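Local coordinates for D-isomer specific 2-hydroxyacid dehydrogenase NAD-binding (Xanthobacter autotrophicus, PDB 4XA8), which binds NADPH and probably acts as an NAD(P)-dependent oxidoreductase of the D-isomer specific 2-hydroxyacid dehydrogenase family, at residues V298-R303 and P309-V314. Numbering follows the deposited sequence.
Sequences VENIRR and PVLNQV
Leu311, Arg303 and Asn300 carry this contact, in which the C-terminal tail folds back along the helix it has just left. The amide of Asn300 reads the backbone of Leu311 twice: OD1 accepts from Leu311 N at 2.8 Å, and ND2 donates to Leu311 O at 2.9 Å. Neither bond is straight (146° and 151° at the hydrogen), yet together they fix the rotation of the buried amide and give each of its polar atoms a partner. CB of Val310 packs against the same OD1.

One turn further along the helix, Arg303 reaches toward the tail. With CG anti to its carbonyl carbon (chi1 -73°) and the chain extended from CG to NE, the guanidinium arrives beside Pro309, where NH2 donates to Pro309 O at 3.0 Å with the acceptor in the guanidinium plane. Leu311 lies over one face of that group, its CG 3.7 Å from Arg303 CZ, the two side chains crossing at about a right angle. Glu299 OE2 forms a salt bridge with Arg303 NE at 2.7 Å, somewhat tilted from the guanidinium plane, and takes a second, weak bond from Arg302 NH1, so that the three residues form a salt-bridge network. A methionine in place of Arg303 would probably leave Pro309 O without this donor, deprive Glu299 of its shorter salt bridge and take the flat guanidinium face away from Leu311. Leu311 CD1 also touches CG of Glu299.

The contact sits at the surface, on the last turns of helix 290-306. Beyond Leu311 the tail runs on along strand 95-97, bonding through the backbone from Asn312 to Arg97, an NADPH-binding residue, and from Val314 to Val95, while Asn300 and Val310 both rest on Thr96.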
loop_
_atom_site.group_PDB
_atom_site.type_symbol
_atom_site.label_atom_id
_atom_site.label_comp_id
_atom_site.label_asym_id
_atom_site.label_seq_id
_atom_site.Cartn_x
_atom_site.Cartn_y
_atom_site.Cartn_z
ATOM N N VAL A 298 -29.821 14.970 -4.180
ATOM C CA VAL A 298 -31.036 15.213 -4.966
ATOM C C VAL A 298 -32.316 14.775 -4.231
ATOM O O VAL A 298 -33.327 15.498 -4.243
ATOM C CB VAL A 298 -30.901 14.609 -6.394
ATOM C CG1 VAL A 298 -32.266 14.500 -7.090
ATOM C CG2 VAL A 298 -29.929 15.469 -7.197
ATOM N N GLU A 299 -32.272 13.628 -3.561
ATOM C CA GLU A 299 -33.416 13.159 -2.747
ATOM C C GLU A 299 -33.713 14.056 -1.520
ATOM O O GLU A 299 -34.856 14.195 -1.117
ATOM C CB GLU A 299 -33.196 11.708 -2.321
ATOM C CG GLU A 299 -34.177 11.129 -1.325
ATOM C CD GLU A 299 -35.618 11.049 -1.826
ATOM O OE1 GLU A 299 -35.873 11.188 -3.051
ATOM O OE2 GLU A 299 -36.493 10.841 -0.963
ATOM N N ASN A 300 -32.691 14.633 -0.919
ATOM C CA ASN A 300 -32.902 15.534 0.206
ATOM C C ASN A 300 -33.428 16.888 -0.247
ATOM O O ASN A 300 -34.200 17.547 0.463
ATOM C CB ASN A 300 -31.629 15.668 1.059
ATOM C CG ASN A 300 -31.541 14.617 2.156
ATOM O OD1 ASN A 300 -32.546 13.961 2.515
ATOM N ND2 ASN A 300 -30.338 14.460 2.720
ATOM N N ILE A 301 -33.042 17.296 -1.446
ATOM C CA ILE A 301 -33.600 18.492 -2.045
ATOM C C ILE A 301 -35.105 18.302 -2.189
ATOM O O ILE A 301 -35.933 19.154 -1.749
ATOM C CB ILE A 301 -32.916 18.793 -3.392
ATOM C CG1 ILE A 301 -31.505 19.331 -3.085
ATOM C CG2 ILE A 301 -33.777 19.762 -4.230
ATOM C CD1 ILE A 301 -30.643 19.630 -4.291
ATOM N N ARG A 302 -35.502 17.183 -2.780
ATOM C CA ARG A 302 -36.937 16.950 -2.926
ATOM C C ARG A 302 -37.650 16.808 -1.571
ATOM O O ARG A 302 -38.741 17.350 -1.403
ATOM C CB ARG A 302 -37.245 15.803 -3.893
ATOM C CG ARG A 302 -36.921 14.405 -3.410
ATOM C CD ARG A 302 -37.965 13.431 -3.948
ATOM N NE ARG A 302 -39.278 13.707 -3.382
ATOM C CZ ARG A 302 -39.733 13.236 -2.223
ATOM N NH1 ARG A 302 -38.986 12.449 -1.449
ATOM N NH2 ARG A 302 -40.951 13.576 -1.827
ATOM N N ARG A 303 -37.041 16.142 -0.593
ATOM C CA ARG A 303 -37.681 16.043 0.727
ATOM C C ARG A 303 -37.891 17.407 1.384
ATOM O O ARG A 303 -38.970 17.687 1.902
ATOM C CB ARG A 303 -36.913 15.127 1.666
ATOM C CG ARG A 303 -37.064 13.659 1.307
ATOM C CD ARG A 303 -35.947 12.803 1.868
ATOM N NE ARG A 303 -36.211 11.365 1.707
ATOM C CZ ARG A 303 -36.654 10.560 2.667
ATOM N NH1 ARG A 303 -36.850 9.282 2.406
ATOM N NH2 ARG A 303 -36.919 11.018 3.893
ATOM N N PRO A 309 -38.941 14.843 6.299
ATOM C CA PRO A 309 -37.656 14.938 6.987
ATOM C C PRO A 309 -36.495 14.523 6.056
ATOM O O PRO A 309 -36.682 13.732 5.124
ATOM C CB PRO A 309 -37.814 13.989 8.189
ATOM C CG PRO A 309 -39.239 13.502 8.170
ATOM C CD PRO A 309 -39.756 13.713 6.781
ATOM N N VAL A 310 -35.318 15.085 6.297
ATOM C CA VAL A 310 -34.166 14.824 5.444
ATOM C C VAL A 310 -33.402 13.589 5.952
ATOM O O VAL A 310 -33.339 13.334 7.162
ATOM C CB VAL A 310 -33.240 16.064 5.304
ATOM C CG1 VAL A 310 -33.987 17.205 4.633
ATOM C CG2 VAL A 310 -32.635 16.491 6.642
ATOM N N LEU A 311 -32.851 12.829 5.012
ATOM C CA LEU A 311 -31.964 11.719 5.309
ATOM C C LEU A 311 -30.613 12.255 5.815
ATOM O O LEU A 311 -30.140 13.335 5.367
ATOM C CB LEU A 311 -31.751 10.876 4.032
ATOM C CG LEU A 311 -32.975 10.251 3.317
ATOM C CD1 LEU A 311 -32.663 9.793 1.890
ATOM C CD2 LEU A 311 -33.501 9.072 4.106
ATOM N N ASN A 312 -30.003 11.522 6.750
ATOM C CA ASN A 312 -28.627 11.809 7.236
ATOM C C ASN A 312 -28.395 13.165 7.900
ATOM O O ASN A 312 -27.357 13.798 7.712
ATOM C CB ASN A 312 -27.609 11.620 6.108
ATOM C CG ASN A 312 -27.567 10.198 5.619
ATOM O OD1 ASN A 312 -27.338 9.281 6.396
ATOM N ND2 ASN A 312 -27.814 10.002 4.336
ATOM N N GLN A 313 -29.345 13.590 8.708
ATOM C CA GLN A 313 -29.242 14.879 9.404
ATOM C C GLN A 313 -28.236 14.807 10.566
ATOM O O GLN A 313 -28.186 13.803 11.271
ATOM C CB GLN A 313 -30.620 15.289 9.899
ATOM C CG GLN A 313 -30.710 16.732 10.335
ATOM C CD GLN A 313 -32.137 17.183 10.493
ATOM O OE1 GLN A 313 -33.070 16.442 10.174
ATOM N NE2 GLN A 313 -32.326 18.408 11.012
ATOM N N VAL A 314 -27.419 15.851 10.735
ATOM C CA VAL A 314 -26.390 15.894 11.777
ATOM C C VAL A 314 -26.832 16.873 12.843
ATOM O O VAL A 314 -27.894 17.479 12.714
ATOM C CB VAL A 314 -25.028 16.347 11.214
#